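Local coordinates for protein beta-N-acetylhexosaminidase (Akkermansia muciniphila, PDB 6JEB) that hydrolyses terminal non-reducing N-acetyl-D-hexosamine residues in beta-N-acetylhexosaminides, including the N-acetylglucosamine of unbranched N-glycans and chitobiose, at residues A[99-104]-A[161-165]; A[150-155]-A[214-218]; A[34-39]-A[51-57]. All coordinates share one frame; numbering follows the deposited sequence.

Contact 1. Residues A[99-104]-A[161-165]; sequences PARHFI and HEGMY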
loop_
_atom_site.group_PDB
_atom_site.type_symbol
_atom_site.label_atom_id
_atom_site.label_comp_id
_atom_site.label_asym_id
_atom_site.label_seq_id
_atom_site.Cartn_x
_atom_site.Cartn_y
_atom_site.Cartn_z
ATOM N N PRO A 99 10.378 2.017 1.438
ATOM C CA PRO A 99 11.719 2.589 1.256
ATOM C C PRO A 99 12.458 2.775 2.565
ATOM O O PRO A 99 13.686 2.918 2.542
ATOM C CB PRO A 99 11.446 3.928 0.561
ATOM C CG PRO A 99 10.045 4.295 1.029
ATOM C CD PRO A 99 9.312 2.972 1.081
ATOM N N ALA A 100 11.756 2.766 3.709
ATOM C CA ALA A 100 12.450 2.820 4.994
ATOM C C ALA A 100 13.434 1.665 5.135
ATOM O O ALA A 100 14.567 1.859 5.593
ATOM C CB ALA A 100 11.442 2.790 6.144
ATOM N N ARG A 101 13.016 0.452 4.761
ATOM C CA ARG A 101 13.901 -0.702 4.900
ATOM C C ARG A 101 14.952 -0.752 3.798
ATOM O O ARG A 101 16.125 -1.033 4.070
ATOM C CB ARG A 101 13.085 -1.996 4.927
ATOM C CG ARG A 101 12.632 -2.408 6.333
ATOM C CD ARG A 101 11.871 -1.288 7.063
ATOM N NE ARG A 101 11.403 -1.771 8.357
ATOM C CZ ARG A 101 10.289 -2.481 8.525
ATOM N NH1 ARG A 101 9.509 -2.762 7.483
ATOM N NH2 ARG A 101 9.953 -2.911 9.733
ATOM N N HIS A 102 14.559 -0.498 2.551
ATOM C CA HIS A 102 15.520 -0.372 1.460
ATOM C C HIS A 102 15.041 0.742 0.553
ATOM O O HIS A 102 13.924 0.679 0.027
ATOM C CB HIS A 102 15.686 -1.675 0.668
ATOM C CG HIS A 102 16.632 -2.643 1.304
ATOM N ND1 HIS A 102 16.205 -3.710 2.064
ATOM C CD2 HIS A 102 17.987 -2.695 1.310
ATOM C CE1 HIS A 102 17.256 -4.380 2.509
ATOM N NE2 HIS A 102 18.350 -3.783 2.070
ATOM N N PHE A 103 15.886 1.756 0.386
ATOM C CA PHE A 103 15.532 2.930 -0.389
ATOM C C PHE A 103 15.188 2.531 -1.819
ATOM O O PHE A 103 15.848 1.674 -2.415
ATOM C CB PHE A 103 16.733 3.876 -0.391
ATOM C CG PHE A 103 16.474 5.183 -1.065
ATOM C CD1 PHE A 103 15.582 6.101 -0.517
ATOM C CD2 PHE A 103 17.116 5.499 -2.251
ATOM C CE1 PHE A 103 15.342 7.310 -1.144
ATOM C CE2 PHE A 103 16.884 6.705 -2.881
ATOM C CZ PHE A 103 15.999 7.613 -2.324
ATOM N N ILE A 104 14.151 3.157 -2.371
ATOM C CA ILE A 104 13.733 2.907 -3.746
ATOM C C ILE A 104 14.027 4.169 -4.552
ATOM O O ILE A 104 13.361 5.197 -4.352
ATOM C CB ILE A 104 12.247 2.535 -3.852
ATOM C CG1 ILE A 104 11.877 1.427 -2.851
ATOM C CG2 ILE A 104 11.917 2.129 -5.289
ATOM C CD1 ILE A 104 10.359 1.231 -2.708
ATOM N N HIS A 161 23.871 1.055 3.902
ATOM C CA HIS A 161 22.706 1.373 3.093
ATOM C C HIS A 161 22.185 2.737 3.506
ATOM O O HIS A 161 22.004 2.996 4.700
ATOM C CB HIS A 161 21.590 0.341 3.258
ATOM C CG HIS A 161 20.434 0.597 2.348
ATOM N ND1 HIS A 161 20.505 0.371 0.991
ATOM C CD2 HIS A 161 19.210 1.131 2.579
ATOM C CE1 HIS A 161 19.358 0.719 0.431
ATOM N NE2 HIS A 161 18.560 1.191 1.371
ATOM N N GLU A 162 21.957 3.611 2.528
ATOM C CA GLU A 162 21.431 4.931 2.838
ATOM C C GLU A 162 20.523 5.399 1.718
ATOM O O GLU A 162 20.436 4.788 0.645
ATOM C CB GLU A 162 22.539 5.973 3.068
ATOM C CG GLU A 162 23.187 6.507 1.799
ATOM C CD GLU A 162 24.024 7.767 2.049
ATOM O OE1 GLU A 162 23.543 8.694 2.745
ATOM O OE2 GLU A 162 25.170 7.836 1.550
ATOM N N GLY A 163 19.839 6.501 1.990
ATOM C CA GLY A 163 19.056 7.169 0.978
ATOM C C GLY A 163 18.024 8.074 1.607
ATOM O O GLY A 163 17.499 7.779 2.686
ATOM N N MET A 164 17.724 9.185 0.950
ATOM C CA MET A 164 16.644 10.049 1.408
ATOM C C MET A 164 16.089 10.758 0.185
ATOM O O MET A 164 16.862 11.218 -0.661
ATOM C CB MET A 164 17.162 11.066 2.436
ATOM C CG MET A 164 16.074 12.012 2.939
ATOM S SD MET A 164 16.615 13.113 4.257
ATOM C CE MET A 164 15.972 12.266 5.707
ATOM N N TYR A 165 14.758 10.822 0.075
ATOM C CA TYR A 165 14.146 11.551 -1.027
ATOM C C TYR A 165 14.369 13.045 -0.845
ATOM O O TYR A 165 14.508 13.537 0.275
ATOM C CB TYR A 165 12.639 11.251 -1.092
ATOM C CG TYR A 165 12.404 9.798 -1.401
ATOM C CD1 TYR A 165 12.721 9.281 -2.656
ATOM C CD2 TYR A 165 11.919 8.927 -0.430
ATOM C CE1 TYR A 165 12.554 7.940 -2.934
ATOM C CE2 TYR A 165 11.744 7.587 -0.701
ATOM C CZ TYR A 165 12.067 7.096 -1.952
ATOM O OH TYR A 165 11.905 5.756 -2.215
#
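Phe103, Tyr165 and His161 carry the packing between two loops of the family 20 TIM barrel: 99-104, which leaves strand 92-97 of the parallel barrel sheet, and 161-165, which begins with the short strand 161-162. Phe103 CB heads toward 161-165, and CG lying anti to the backbone N (chi1 -175°) brings the ring against Gly163. Gly163 CA sits over one face in a CH-pi contact, 4.0 Å from the ring centroid. The rim atom Phe103 CE1 stands above the middle of the Tyr165 ring, 3.4 Å from Tyr165 CE1, with the two ring planes inclined at 38°. His161 works at both its edge and its face. Its NE2 accepts the backbone N-H of Phe103 at 2.9 Å, almost straight and in the imidazole plane, while His102 turns a ring edge onto the imidazole face in a T-shaped pair, His102 CD2 to His161 CE1 3.8 Å. The same loop bears Arg101, a substrate-binding residue whose guanidinium is held by Gln132, Asp98 and the active-site Asp130. At the far end, the Tyr165 hydroxyl donates to Ile104 O at 2.6 Å, with Pro99 CB 3.4 Å from the same Tyr165 OH.

Contact 2. Residues A[150-155]-A[214-218]; sequences RREESF and VRTTA
Two irregular loops of the family 20 catalytic barrel meet beside the substrate site: 150-155, which starts on a short strand, and 214-218, between helices 195-200 and 230-246. Thr216 has the most surface buried. Its CB lies 3.2 Å from Glu153 O, and its carbonyl oxygen receives Phe155 N at 2.8 Å in a nearly straight bond along the C=O axis. The Phe155 ring has its CG anti to the carbonyl carbon (chi1 -44°), which brings Phe155 CE1 back to within 3.6 Å of Ala218 N; Arg403 makes a cation-pi contact and Trp468 an edge-to-face pair with this ring. At the other end Val214 presses its CG2 on Arg150 O and its CG1 on Arg151 CB. From there Arg151 runs extended past Arg215 O, its CD 3.4 Å away, and grips Ser154 OG side-on through NE and NH2, both in the guanidinium plane; NH1 turns instead to the carbonyls of Arg101 and Gln132. Arg215 repeats the side-on grip within its own loop, NE and NH2 converging on Ala218 O. One water joins Glu152 N to Val214 O, and another connects Thr216 OG1 weakly with Glu153 OE2, whose partner oxygen OE1 takes Gly158 N. One direct backbone bond, two waters and van der Waals packing thus join the loops; the arginines' intraloop bonds probably help set their shapes, although Arg215 O is buried without a partner.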
loop_
_atom_site.group_PDB
_atom_site.type_symbol
_atom_site.label_atom_id
_atom_site.label_comp_id
_atom_site.label_asym_id
_atom_site.label_seq_id
_atom_site.Cartn_x
_atom_site.Cartn_y
_atom_site.Cartn_z
ATOM N N ARG A 150 20.843 6.652 7.206
ATOM C CA ARG A 150 22.016 5.832 6.938
ATOM C C ARG A 150 22.103 4.708 7.952
ATOM O O ARG A 150 21.808 4.910 9.131
ATOM C CB ARG A 150 23.277 6.692 7.077
ATOM C CG ARG A 150 23.390 7.729 5.980
ATOM C CD ARG A 150 24.196 8.952 6.401
ATOM N NE ARG A 150 24.522 9.765 5.234
ATOM C CZ ARG A 150 25.136 10.939 5.298
ATOM N NH1 ARG A 150 25.465 11.453 6.484
ATOM N NH2 ARG A 150 25.417 11.599 4.179
ATOM N N ARG A 151 22.522 3.525 7.502
ATOM C CA ARG A 151 22.818 2.441 8.427
ATOM C C ARG A 151 24.104 1.735 8.008
ATOM O O ARG A 151 24.517 1.784 6.848
ATOM C CB ARG A 151 21.647 1.456 8.589
ATOM C CG ARG A 151 21.350 0.610 7.365
ATOM C CD ARG A 151 20.264 -0.427 7.669
ATOM N NE ARG A 151 19.989 -1.290 6.523
ATOM C CZ ARG A 151 18.974 -1.112 5.682
ATOM N NH1 ARG A 151 18.126 -0.097 5.853
ATOM N NH2 ARG A 151 18.802 -1.953 4.671
ATOM N N GLU A 152 24.724 1.061 8.980
ATOM C CA GLU A 152 26.056 0.495 8.783
ATOM C C GLU A 152 26.044 -0.726 7.868
ATOM O O GLU A 152 27.030 -0.973 7.159
ATOM C CB GLU A 152 26.650 0.127 10.146
ATOM C CG GLU A 152 28.017 -0.532 10.083
ATOM C CD GLU A 152 28.407 -1.170 11.403
ATOM O OE1 GLU A 152 27.781 -0.838 12.430
ATOM O OE2 GLU A 152 29.318 -2.020 11.406
ATOM N N GLU A 153 24.966 -1.505 7.878
ATOM C CA GLU A 153 24.902 -2.766 7.141
ATOM C C GLU A 153 23.472 -3.282 7.236
ATOM O O GLU A 153 22.592 -2.629 7.810
ATOM C CB GLU A 153 25.885 -3.810 7.695
ATOM C CG GLU A 153 25.650 -4.158 9.168
ATOM C CD GLU A 153 26.571 -5.265 9.676
ATOM O OE1 GLU A 153 27.303 -5.875 8.864
ATOM O OE2 GLU A 153 26.556 -5.536 10.894
ATOM N N SER A 154 23.250 -4.476 6.679
ATOM C CA SER A 154 21.979 -5.184 6.816
ATOM C C SER A 154 22.283 -6.645 7.116
ATOM O O SER A 154 22.940 -7.320 6.317
ATOM C CB SER A 154 21.150 -5.072 5.534
ATOM O OG SER A 154 21.076 -3.725 5.077
ATOM N N PHE A 155 21.815 -7.134 8.260
ATOM C CA PHE A 155 21.944 -8.555 8.606
ATOM C C PHE A 155 23.389 -9.042 8.506
ATOM O O PHE A 155 23.670 -10.117 7.973
ATOM C CB PHE A 155 21.007 -9.428 7.765
ATOM C CG PHE A 155 19.628 -8.870 7.636
ATOM C CD1 PHE A 155 18.725 -8.958 8.687
ATOM C CD2 PHE A 155 19.234 -8.238 6.469
ATOM C CE1 PHE A 155 17.447 -8.426 8.571
ATOM C CE2 PHE A 155 17.967 -7.718 6.343
ATOM C CZ PHE A 155 17.071 -7.804 7.393
ATOM N N VAL A 214 21.163 3.374 13.882
ATOM C CA VAL A 214 20.063 2.916 13.047
ATOM C C VAL A 214 20.113 1.392 12.975
ATOM O O VAL A 214 21.190 0.786 12.887
ATOM C CB VAL A 214 20.149 3.578 11.661
ATOM C CG1 VAL A 214 19.040 3.058 10.736
ATOM C CG2 VAL A 214 20.075 5.101 11.790
ATOM N N ARG A 215 18.946 0.758 13.046
ATOM C CA ARG A 215 18.897 -0.691 13.176
ATOM C C ARG A 215 19.359 -1.363 11.889
ATOM O O ARG A 215 19.044 -0.908 10.783
ATOM C CB ARG A 215 17.476 -1.138 13.519
ATOM C CG ARG A 215 17.418 -2.487 14.223
ATOM C CD ARG A 215 15.985 -2.867 14.543
ATOM N NE ARG A 215 15.877 -4.175 15.180
ATOM C CZ ARG A 215 15.834 -4.372 16.496
ATOM N NH1 ARG A 215 15.915 -3.340 17.334
ATOM N NH2 ARG A 215 15.716 -5.608 16.978
ATOM N N THR A 216 20.110 -2.460 12.037
ATOM C CA THR A 216 20.620 -3.207 10.894
ATOM C C THR A 216 20.027 -4.600 10.804
ATOM O O THR A 216 20.406 -5.368 9.912
ATOM C CB THR A 216 22.149 -3.308 10.948
ATOM O OG1 THR A 216 22.531 -4.091 12.087
ATOM C CG2 THR A 216 22.778 -1.923 11.029
ATOM N N THR A 217 19.114 -4.944 11.707
ATOM C CA THR A 217 18.481 -6.250 11.752
ATOM C C THR A 217 16.978 -6.044 11.846
ATOM O O THR A 217 16.491 -4.923 12.010
ATOM C CB THR A 217 18.975 -7.042 12.967
ATOM O OG1 THR A 217 18.714 -6.289 14.164
ATOM C CG2 THR A 217 20.469 -7.312 12.852
ATOM N N ALA A 218 16.237 -7.141 11.722
ATOM C CA ALA A 218 14.801 -7.107 11.940
ATOM C C ALA A 218 14.520 -7.220 13.435
ATOM O O ALA A 218 15.378 -6.899 14.262
ATOM C CB ALA A 218 14.115 -8.225 11.151
HETATM O O HOH W 1 23.682 1.421 11.734
HETATM O O HOH W 2 23.759 -6.449 11.237
#

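Contact 3. Residues A[34-39]-A[51-57]; sequences LETDAY and ASGGREG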
loop_
_atom_site.group_PDB
_atom_site.type_symbol
_atom_site.label_atom_id
_atom_site.label_comp_id
_atom_site.label_asym_id
_atom_site.label_seq_id
_atom_site.Cartn_x
_atom_site.Cartn_y
_atom_site.Cartn_z
ATOM N N LEU A 34 -23.323 7.402 -16.059
ATOM C CA LEU A 34 -22.346 6.561 -15.388
ATOM C C LEU A 34 -21.807 7.278 -14.157
ATOM O O LEU A 34 -21.689 8.506 -14.133
ATOM C CB LEU A 34 -21.175 6.253 -16.321
ATOM C CG LEU A 34 -21.453 5.306 -17.492
ATOM C CD1 LEU A 34 -20.259 5.294 -18.448
ATOM C CD2 LEU A 34 -21.746 3.904 -16.988
ATOM N N GLU A 35 -21.482 6.501 -13.132
ATOM C CA GLU A 35 -20.832 7.080 -11.968
ATOM C C GLU A 35 -19.421 7.547 -12.334
ATOM O O GLU A 35 -18.847 7.139 -13.349
ATOM C CB GLU A 35 -20.805 6.074 -10.818
ATOM C CG GLU A 35 -22.198 5.617 -10.361
ATOM C CD GLU A 35 -23.074 6.759 -9.869
ATOM O OE1 GLU A 35 -22.571 7.620 -9.113
ATOM O OE2 GLU A 35 -24.271 6.789 -10.238
ATOM N N THR A 36 -18.859 8.425 -11.498
ATOM C CA THR A 36 -17.610 9.088 -11.873
ATOM C C THR A 36 -16.432 8.129 -11.949
ATOM O O THR A 36 -15.428 8.459 -12.597
ATOM C CB THR A 36 -17.286 10.247 -10.929
ATOM O OG1 THR A 36 -17.117 9.748 -9.597
ATOM C CG2 THR A 36 -18.406 11.282 -10.947
ATOM N N ASP A 37 -16.532 6.964 -11.306
ATOM C CA ASP A 37 -15.499 5.934 -11.324
ATOM C C ASP A 37 -15.795 4.820 -12.323
ATOM O O ASP A 37 -15.104 3.793 -12.314
ATOM C CB ASP A 37 -15.313 5.337 -9.920
ATOM C CG ASP A 37 -16.597 4.712 -9.368
ATOM O OD1 ASP A 37 -17.697 5.108 -9.787
ATOM O OD2 ASP A 37 -16.515 3.828 -8.497
ATOM N N ALA A 38 -16.780 5.005 -13.200
ATOM C CA ALA A 38 -17.274 3.947 -14.069
ATOM C C ALA A 38 -17.022 4.291 -15.535
ATOM O O ALA A 38 -16.900 5.462 -15.915
ATOM C CB ALA A 38 -18.772 3.726 -13.839
ATOM N N TYR A 39 -16.944 3.256 -16.369
ATOM C CA TYR A 39 -16.807 3.460 -17.806
ATOM C C TYR A 39 -17.584 2.379 -18.552
ATOM O O TYR A 39 -17.923 1.324 -18.000
ATOM C CB TYR A 39 -15.323 3.503 -18.271
ATOM C CG TYR A 39 -14.645 2.159 -18.160
ATOM C CD1 TYR A 39 -14.698 1.244 -19.211
ATOM C CD2 TYR A 39 -13.978 1.784 -16.996
ATOM C CE1 TYR A 39 -14.117 -0.001 -19.109
ATOM C CE2 TYR A 39 -13.383 0.545 -16.884
ATOM C CZ TYR A 39 -13.465 -0.351 -17.945
ATOM O OH TYR A 39 -12.909 -1.603 -17.845
ATOM N N ALA A 51 -17.038 5.609 -23.064
ATOM C CA ALA A 51 -17.881 6.521 -22.305
ATOM C C ALA A 51 -17.480 6.388 -20.846
ATOM O O ALA A 51 -17.180 5.288 -20.382
ATOM C CB ALA A 51 -19.359 6.146 -22.457
ATOM N N SER A 52 -17.447 7.502 -20.121
ATOM C CA SER A 52 -17.063 7.442 -18.718
ATOM C C SER A 52 -17.864 8.468 -17.935
ATOM O O SER A 52 -18.348 9.454 -18.491
ATOM C CB SER A 52 -15.554 7.656 -18.543
ATOM O OG SER A 52 -15.162 8.891 -19.103
ATOM N N GLY A 53 -18.011 8.224 -16.630
ATOM C CA GLY A 53 -18.756 9.158 -15.805
ATOM C C GLY A 53 -17.947 10.308 -15.252
ATOM O O GLY A 53 -18.519 11.253 -14.696
ATOM N N GLY A 54 -16.627 10.240 -15.382
ATOM C CA GLY A 54 -15.754 11.268 -14.845
ATOM C C GLY A 54 -14.323 10.900 -15.159
ATOM O O GLY A 54 -14.047 9.860 -15.765
ATOM N N ARG A 55 -13.406 11.763 -14.708
ATOM C CA ARG A 55 -11.998 11.561 -15.038
ATOM C C ARG A 55 -11.476 10.236 -14.490
ATOM O O ARG A 55 -10.667 9.570 -15.149
ATOM C CB ARG A 55 -11.148 12.741 -14.555
ATOM C CG ARG A 55 -11.483 14.102 -15.199
ATOM C CD ARG A 55 -11.079 14.229 -16.682
ATOM N NE ARG A 55 -9.632 14.262 -16.908
ATOM C CZ ARG A 55 -9.059 14.496 -18.090
ATOM N NH1 ARG A 55 -9.802 14.729 -19.163
ATOM N NH2 ARG A 55 -7.738 14.491 -18.202
ATOM N N GLU A 56 -11.934 9.829 -13.305
ATOM C CA GLU A 56 -11.460 8.582 -12.715
ATOM C C GLU A 56 -11.884 7.381 -13.556
ATOM O O GLU A 56 -11.051 6.541 -13.929
ATOM C CB GLU A 56 -11.970 8.452 -11.280
ATOM C CG GLU A 56 -11.464 7.203 -10.611
ATOM C CD GLU A 56 -11.970 6.997 -9.192
ATOM O OE1 GLU A 56 -12.845 7.755 -8.711
ATOM O OE2 GLU A 56 -11.484 6.043 -8.548
ATOM N N GLY A 57 -13.179 7.291 -13.875
ATOM C CA GLY A 57 -13.640 6.218 -14.741
ATOM C C GLY A 57 -12.944 6.213 -16.087
ATOM O O GLY A 57 -12.693 5.149 -16.664
HETATM O O HOH W 3 -21.131 11.552 -14.624
HETATM O O HOH W 4 -14.412 9.884 -9.240
#
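Leu34, Thr36 and Tyr39 lay their side chains along a segment that turns from strand 47-52 into helix 55-73, in domain 2 of the family 20 enzyme, away from the annotated sites. Leu34 has CG anti to the carbonyl carbon (chi1 -71°), a setting that carries CD1 alongside the opposing strand, 3.6 Å from Ala51 O and near the Ala51 methyl. Its CB meanwhile rests against the backbone of Gly53. Thr36 holds CG2 on the Gly53 O side, and its hydroxyl joins a water that donates to Glu56 OE1. Glu56 has CG anti to the backbone N (chi1 -178°) and a chain straight beyond it, which carries the carboxylate across to Asp37, where Glu56 OE1 lies 3.7 Å from Asp37 CB. The two acids do not meet by their charged atoms: Asp37 OD2 is paired with Lys87, and Glu56 OE2 with Tyr60 OH. Tyr39 forms an antiparallel non-hydrogen-bonded pair with Ser52. Its CB touches both Ala51 O and Gly57 O, and the ring leads away to put its OH on Thr64.

The backbone supplies the direct bonds. Residues 35-38 make a type I turn, and Thr36 O accepts Gly57 N at 2.8 Å on a lone pair, in the carbonyl plane. Ala38 O takes Gly53 N at 3.1 Å and is also approached by the CA atoms of Ser52 and Gly57. Gly53 CA lies only 3.2 Å from Glu35 O, a closeness made possible by the missing side chain. An N-H of the first helical turn is therefore satisfied by the beta turn, and the separate partners of the two carboxylates probably soften their mutual repulsion.

How the contacts relate
Along the chain, contact 3 closes before the other two open, whereas contacts 1 and 2 alternate their segments. Contact 3 belongs to domain 2 and lies on the opposite side of the chain's centre, about 37 Å from contact 1 and 46 Å from contact 2, centre to centre. Contacts 1 and 2 share the catalytic barrel, with centres about 12 Å apart, and meet through the two-stranded antiparallel sheet of 150-151 and 161-162. Arg150 NE and Glu162 OE1 form a salt bridge between them, and His102 packs against Arg151. Loops on the active-site side of the barrel are thus interlinked, while the other domain settles its own strand-to-helix junction.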